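Local atomic coordinates of putative acyl-CoA dehydrogenase (Burkholderia xenovorans, PDB entry 5JSC), a protein that belongs to the acyl-CoA dehydrogenase family and binds flavin-adenine dinucleotide, in an assembly of four protein chains. Residues R31-G36 with A67-Y72; L316-A321 with W340-G345. All blocks are in the same frame, centred on the assembly; numbering follows the deposited sequence. Where two conformers were deposited one is given.

Interaction 1: R31-G36 with A67-Y72; sequences RELAAG and AGWLKY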
loop_
_atom_site.group_PDB
_atom_site.type_symbol
_atom_site.label_atom_id
_atom_site.label_comp_id
_atom_site.label_asym_id
_atom_site.label_seq_id
_atom_site.Cartn_x
_atom_site.Cartn_y
_atom_site.Cartn_z
ATOM N N ARG C 31 -10.571 27.699 19.441
ATOM C CA ARG C 31 -10.446 28.516 18.241
ATOM C C ARG C 31 -9.644 29.777 18.522
ATOM O O ARG C 31 -8.806 30.183 17.708
ATOM C CB ARG C 31 -11.831 28.861 17.698
ATOM C CG ARG C 31 -12.561 27.662 17.115
ATOM C CD ARG C 31 -13.896 28.055 16.500
ATOM N NE ARG C 31 -14.990 28.029 17.466
ATOM C CZ ARG C 31 -15.641 26.925 17.825
ATOM N NH1 ARG C 31 -15.299 25.749 17.310
ATOM N NH2 ARG C 31 -16.629 26.993 18.705
ATOM N N GLU C 32 -9.872 30.401 19.675
ATOM C CA GLU C 32 -9.085 31.579 20.017
ATOM C C GLU C 32 -7.625 31.212 20.255
ATOM O O GLU C 32 -6.721 31.945 19.840
ATOM C CB GLU C 32 -9.700 32.268 21.231
ATOM C CG GLU C 32 -11.005 32.935 20.865
ATOM C CD GLU C 32 -11.859 33.261 22.059
ATOM O OE1 GLU C 32 -11.396 33.056 23.203
ATOM O OE2 GLU C 32 -12.999 33.718 21.846
ATOM N N LEU C 33 -7.377 30.069 20.901
ATOM C CA LEU C 33 -6.003 29.640 21.129
ATOM C C LEU C 33 -5.298 29.366 19.809
ATOM O O LEU C 33 -4.132 29.746 19.626
ATOM C CB LEU C 33 -5.981 28.390 22.017
ATOM C CG LEU C 33 -4.620 27.708 22.206
ATOM C CD1 LEU C 33 -4.470 27.177 23.626
ATOM C CD2 LEU C 33 -4.399 26.556 21.200
ATOM N N ALA C 34 -5.995 28.708 18.877
ATOM C CA ALA C 34 -5.403 28.423 17.574
ATOM C C ALA C 34 -4.995 29.703 16.865
ATOM O O ALA C 34 -3.926 29.767 16.247
ATOM C CB ALA C 34 -6.384 27.631 16.712
ATOM N N ALA C 35 -5.838 30.734 16.933
ATOM C CA ALA C 35 -5.478 32.002 16.307
ATOM C C ALA C 35 -4.302 32.646 17.025
ATOM O O ALA C 35 -3.408 33.219 16.384
ATOM C CB ALA C 35 -6.683 32.941 16.289
ATOM N N GLY C 36 -4.279 32.550 18.356
ATOM C CA GLY C 36 -3.210 33.172 19.115
ATOM C C GLY C 36 -1.859 32.535 18.861
ATOM O O GLY C 36 -0.860 33.238 18.676
ATOM N N ALA C 67 5.250 34.161 26.752
ATOM C CA ALA C 67 4.002 34.388 26.036
ATOM C C ALA C 67 2.831 33.591 26.599
ATOM O O ALA C 67 1.701 33.775 26.130
ATOM C CB ALA C 67 4.180 34.061 24.553
ATOM N N GLY C 68 3.067 32.724 27.584
ATOM C CA GLY C 68 2.008 31.966 28.212
ATOM C C GLY C 68 1.723 30.610 27.602
ATOM O O GLY C 68 0.826 29.906 28.088
ATOM N N TRP C 69 2.467 30.199 26.575
ATOM C CA TRP C 69 2.085 28.984 25.864
ATOM C C TRP C 69 2.506 27.705 26.578
ATOM O O TRP C 69 1.955 26.643 26.271
ATOM C CB TRP C 69 2.654 29.008 24.442
ATOM C CG TRP C 69 2.086 30.150 23.644
ATOM C CD1 TRP C 69 2.780 31.169 23.057
ATOM C CD2 TRP C 69 0.697 30.406 23.374
ATOM N NE1 TRP C 69 1.912 32.036 22.436
ATOM C CE2 TRP C 69 0.630 31.594 22.617
ATOM C CE3 TRP C 69 -0.496 29.746 23.701
ATOM C CZ2 TRP C 69 -0.581 32.136 22.176
ATOM C CZ3 TRP C 69 -1.700 30.285 23.260
ATOM C CH2 TRP C 69 -1.730 31.473 22.511
ATOM N N LEU C 70 3.444 27.776 27.526
ATOM C CA LEU C 70 3.858 26.581 28.253
ATOM C C LEU C 70 2.927 26.233 29.410
ATOM O O LEU C 70 3.069 25.156 30.000
ATOM C CB LEU C 70 5.288 26.755 28.775
ATOM C CG LEU C 70 6.333 27.077 27.697
ATOM C CD1 LEU C 70 7.719 27.196 28.326
ATOM C CD2 LEU C 70 6.343 26.033 26.566
ATOM N N LYS C 71 1.971 27.100 29.734
ATOM C CA LYS C 71 1.042 26.807 30.818
ATOM C C LYS C 71 0.109 25.653 30.481
ATOM O O LYS C 71 -0.408 25.003 31.396
ATOM C CB LYS C 71 0.215 28.050 31.147
ATOM C CG LYS C 71 1.060 29.257 31.566
ATOM C CD LYS C 71 0.202 30.482 31.905
ATOM C CE LYS C 71 -0.818 30.204 33.001
ATOM N NZ LYS C 71 -1.590 31.433 33.357
ATOM N N TYR C 72 -0.124 25.384 29.195
ATOM C CA TYR C 72 -1.109 24.372 28.821
ATOM C C TYR C 72 -0.614 22.954 29.060
ATOM O O TYR C 72 -1.437 22.046 29.203
ATOM C CB TYR C 72 -1.519 24.556 27.355
ATOM C CG TYR C 72 -2.320 25.816 27.187
ATOM C CD1 TYR C 72 -3.691 25.815 27.428
ATOM C CD2 TYR C 72 -1.709 27.019 26.838
ATOM C CE1 TYR C 72 -4.440 26.967 27.301
ATOM C CE2 TYR C 72 -2.455 28.187 26.723
ATOM C CZ TYR C 72 -3.818 28.145 26.952
ATOM O OH TYR C 72 -4.566 29.291 26.836
#
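Leu-33, on helix 28-44, is the first residue of 31-36 to meet the segment 67-72, and it touches both aromatic rings there. Its CG lies anti to the backbone N (chi1 173°), which swings the branched end across to the loop although the CB itself does not aim at it. CD1 settles over one face of Tyr-72, 3.7 Å from the ring centroid and 19° off the normal, a CH-pi contact. It is displaced toward the phenol end, and its nearest ring atom is CZ of Tyr-72 at 3.5 Å. The two side chains come from opposite directions. CG of Leu-33 meanwhile lies 4.0 Å from CZ3 of Trp-69, an oblique approach in which the side chains slide past each other.

One helical turn later comes Gly-36. Without a side chain, its backbone comes obliquely against the benzene part of the indole, with C of Gly-36 3.6 Å from Trp-69 CZ2. Between the segments the contact is van der Waals and CH-pi packing, in which the carbonyl group of Gly-36 takes part. Helix 53-66 ends at a Schellman motif, with Gly-68 at positive phi (92°), and from the loop that follows Trp-69 and Tyr-72 reach back to helix 28-44. Further rings extend the cluster: Trp-40 meets Trp-69 edge-to-face and His-82 stacks on Tyr-72. Leu-93 and Ala-90 of helix 88-101 close against Leu-33. This is helix-to-loop packing in the alpha-helical N-terminal domain of the acyl-CoA dehydrogenase fold, a leucine of helix 28-44 packed against two neighbouring aromatic side chains of the loop.

Interaction 2: L316-A321 with W340-G345; sequences LLVYRA and WHASEG. With SO4 (sulfate ion), chain P.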
loop_
_atom_site.group_PDB
_atom_site.type_symbol
_atom_site.label_atom_id
_atom_site.label_comp_id
_atom_site.label_asym_id
_atom_site.label_seq_id
_atom_site.Cartn_x
_atom_site.Cartn_y
_atom_site.Cartn_z
ATOM N N LEU C 316 -8.828 14.097 12.461
ATOM C CA LEU C 316 -9.981 13.552 13.171
ATOM C C LEU C 316 -9.545 12.592 14.272
ATOM O O LEU C 316 -10.080 12.639 15.388
ATOM C CB LEU C 316 -10.926 12.867 12.184
ATOM C CG LEU C 316 -11.733 13.864 11.324
ATOM C CD1 LEU C 316 -12.274 13.207 10.041
ATOM C CD2 LEU C 316 -12.879 14.477 12.148
ATOM N N LEU C 317 -8.560 11.726 13.988
ATOM C CA LEU C 317 -8.067 10.817 15.025
ATOM C C LEU C 317 -7.373 11.564 16.160
ATOM O O LEU C 317 -7.540 11.201 17.335
ATOM C CB LEU C 317 -7.123 9.786 14.415
ATOM C CG LEU C 317 -7.782 8.743 13.521
ATOM C CD1 LEU C 317 -6.694 8.024 12.730
ATOM C CD2 LEU C 317 -8.566 7.744 14.346
ATOM N N VAL C 318 -6.577 12.592 15.836
ATOM C CA VAL C 318 -5.908 13.384 16.868
ATOM C C VAL C 318 -6.931 13.996 17.809
ATOM O O VAL C 318 -6.841 13.851 19.036
ATOM C CB VAL C 318 -5.035 14.484 16.232
ATOM C CG1 VAL C 318 -4.583 15.492 17.295
ATOM C CG2 VAL C 318 -3.839 13.874 15.527
ATOM N N TYR C 319 -7.918 14.693 17.251
ATOM C CA TYR C 319 -8.809 15.458 18.110
ATOM C C TYR C 319 -9.946 14.616 18.670
ATOM O O TYR C 319 -10.492 14.981 19.713
ATOM C CB TYR C 319 -9.271 16.719 17.362
ATOM C CG TYR C 319 -8.053 17.611 17.228
ATOM C CD1 TYR C 319 -7.537 18.274 18.342
ATOM C CD2 TYR C 319 -7.354 17.721 16.024
ATOM C CE1 TYR C 319 -6.385 19.048 18.255
ATOM C CE2 TYR C 319 -6.199 18.489 15.933
ATOM C CZ TYR C 319 -5.716 19.153 17.056
ATOM O OH TYR C 319 -4.571 19.910 16.997
ATOM N N ARG C 320 -10.251 13.455 18.079
ATOM C CA ARG C 320 -11.085 12.489 18.790
ATOM C C ARG C 320 -10.397 12.046 20.072
ATOM O O ARG C 320 -11.005 12.043 21.146
ATOM C CB ARG C 320 -11.398 11.278 17.898
ATOM C CG ARG C 320 -12.324 10.225 18.536
ATOM C CD ARG C 320 -11.585 9.213 19.430
ATOM N NE ARG C 320 -10.637 8.394 18.670
ATOM C CZ ARG C 320 -10.940 7.219 18.126
ATOM N NH1 ARG C 320 -12.154 6.704 18.264
ATOM N NH2 ARG C 320 -10.022 6.550 17.438
ATOM N N ALA C 321 -9.120 11.668 19.974
ATOM C CA ALA C 321 -8.391 11.234 21.163
ATOM C C ALA C 321 -8.254 12.362 22.178
ATOM O O ALA C 321 -8.427 12.142 23.386
ATOM C CB ALA C 321 -7.011 10.696 20.778
ATOM N N TRP C 340 0.144 6.566 15.761
ATOM C CA TRP C 340 0.459 5.686 14.641
ATOM C C TRP C 340 0.035 6.300 13.313
ATOM O O TRP C 340 0.857 6.490 12.403
ATOM C CB TRP C 340 -0.237 4.345 14.902
ATOM C CG TRP C 340 -0.389 3.363 13.772
ATOM C CD1 TRP C 340 0.260 3.341 12.569
ATOM C CD2 TRP C 340 -1.261 2.234 13.779
ATOM N NE1 TRP C 340 -0.171 2.260 11.823
ATOM C CE2 TRP C 340 -1.103 1.568 12.555
ATOM C CE3 TRP C 340 -2.171 1.719 14.717
ATOM C CZ2 TRP C 340 -1.832 0.428 12.232
ATOM C CZ3 TRP C 340 -2.893 0.588 14.390
ATOM C CH2 TRP C 340 -2.712 -0.052 13.163
ATOM N N HIS C 341 -1.252 6.619 13.173
ATOM C CA HIS C 341 -1.779 7.056 11.879
ATOM C C HIS C 341 -1.183 8.392 11.455
ATOM O O HIS C 341 -0.815 8.589 10.287
ATOM C CB HIS C 341 -3.303 7.158 11.964
ATOM C CG HIS C 341 -3.974 7.445 10.658
ATOM N ND1 HIS C 341 -3.972 8.694 10.072
ATOM C CD2 HIS C 341 -4.708 6.648 9.848
ATOM C CE1 HIS C 341 -4.648 8.642 8.939
ATOM N NE2 HIS C 341 -5.111 7.414 8.782
ATOM N N ALA C 342 -1.111 9.343 12.382
ATOM C CA ALA C 342 -0.658 10.672 11.978
ATOM C C ALA C 342 0.825 10.674 11.628
ATOM O O ALA C 342 1.244 11.386 10.714
ATOM C CB ALA C 342 -0.969 11.690 13.077
ATOM N N SER C 343 1.647 9.897 12.344
ATOM C CA SER C 343 3.076 9.902 12.033
ATOM C C SER C 343 3.356 9.147 10.740
ATOM O O SER C 343 4.126 9.623 9.892
ATOM C CB SER C 343 3.885 9.311 13.193
ATOM O OG SER C 343 3.526 7.961 13.450
ATOM N N GLU C 344 2.729 7.978 10.562
ATOM C CA GLU C 344 2.911 7.244 9.313
ATOM C C GLU C 344 2.319 8.009 8.144
ATOM O O GLU C 344 2.905 8.046 7.053
ATOM C CB GLU C 344 2.277 5.857 9.400
ATOM C CG GLU C 344 2.969 4.901 10.368
ATOM C CD GLU C 344 4.344 4.460 9.894
ATOM O OE1 GLU C 344 5.225 4.250 10.752
ATOM O OE2 GLU C 344 4.546 4.313 8.662
ATOM N N GLY C 345 1.158 8.631 8.361
ATOM C CA GLY C 345 0.530 9.397 7.303
ATOM C C GLY C 345 1.325 10.634 6.933
ATOM O O GLY C 345 1.475 10.952 5.749
HETATM S S SO4 P . -5.765 7.550 4.941
HETATM O O1 SO4 P . -6.634 8.658 5.342
HETATM O O2 SO4 P . -6.055 6.384 5.776
HETATM O O3 SO4 P . -4.359 7.937 5.121
HETATM O O4 SO4 P . -6.058 7.219 3.545
#
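NE2 of His-341, whose ring is touched on one face by Leu-317, gives a weak hydrogen bond to O2 of a sulfate ion, 3.3 Å long with an N-H...O angle of 155°. The sulfate, probably from the crystallisation liquor, meets the imidazole at its edge and is also hydrogen-bonded to Thr-310 OG1, Ser-313 OG and His-341 NE2 of the second subunit. At the other nitrogen, ND1 of His-341 is hydrogen-bonded to Ser-314 OG, which probably helps to set the rotation of the ring; the residue was modelled in two conformers.

CD1 of Leu-317 lies 3.8 Å from the centroid of the His-341 ring and 25° off the normal, a CH-pi contact shifted toward CG of His-341, 3.5 Å away. The side chains cross at about a right angle, the imidazole being carried out by a CG anti to its backbone N (chi1 -173°).

Beside this pair, Val-318 CG2 and Ala-342 CB meet more loosely, at 4.4 Å. Both also touch Ala-266 of helix 250-286, and Val-318 meets Cys-92 of helix 88-101; Leu-309, on helix 298-325 of the second subunit, packs on Leu-317, so the contact sits among helices of two subunits.

Overall arrangement
The two contacts lie in different domains: interaction 1 in the N-terminal one, interaction 2 in the C-terminal one. Their centres are 21 Å apart, and their nearest atoms, about 8 Å apart, do not touch. Helix 88-101 touches both, Leu-33 through Ala-90 and Leu-93, and Val-318 and Tyr-319 through Cys-92 and Leu-93. Each contact sets a leucine methyl over an aromatic face, but the surroundings differ. Interaction 1 is partly buried, joins a helix to a loop and touches no other protein chain. Interaction 2 is buried, joins two helices and borders the second subunit, where an anion, polar side chains and the Arg-320 salt bridge to Asp-312 of that subunit accompany the apolar packing.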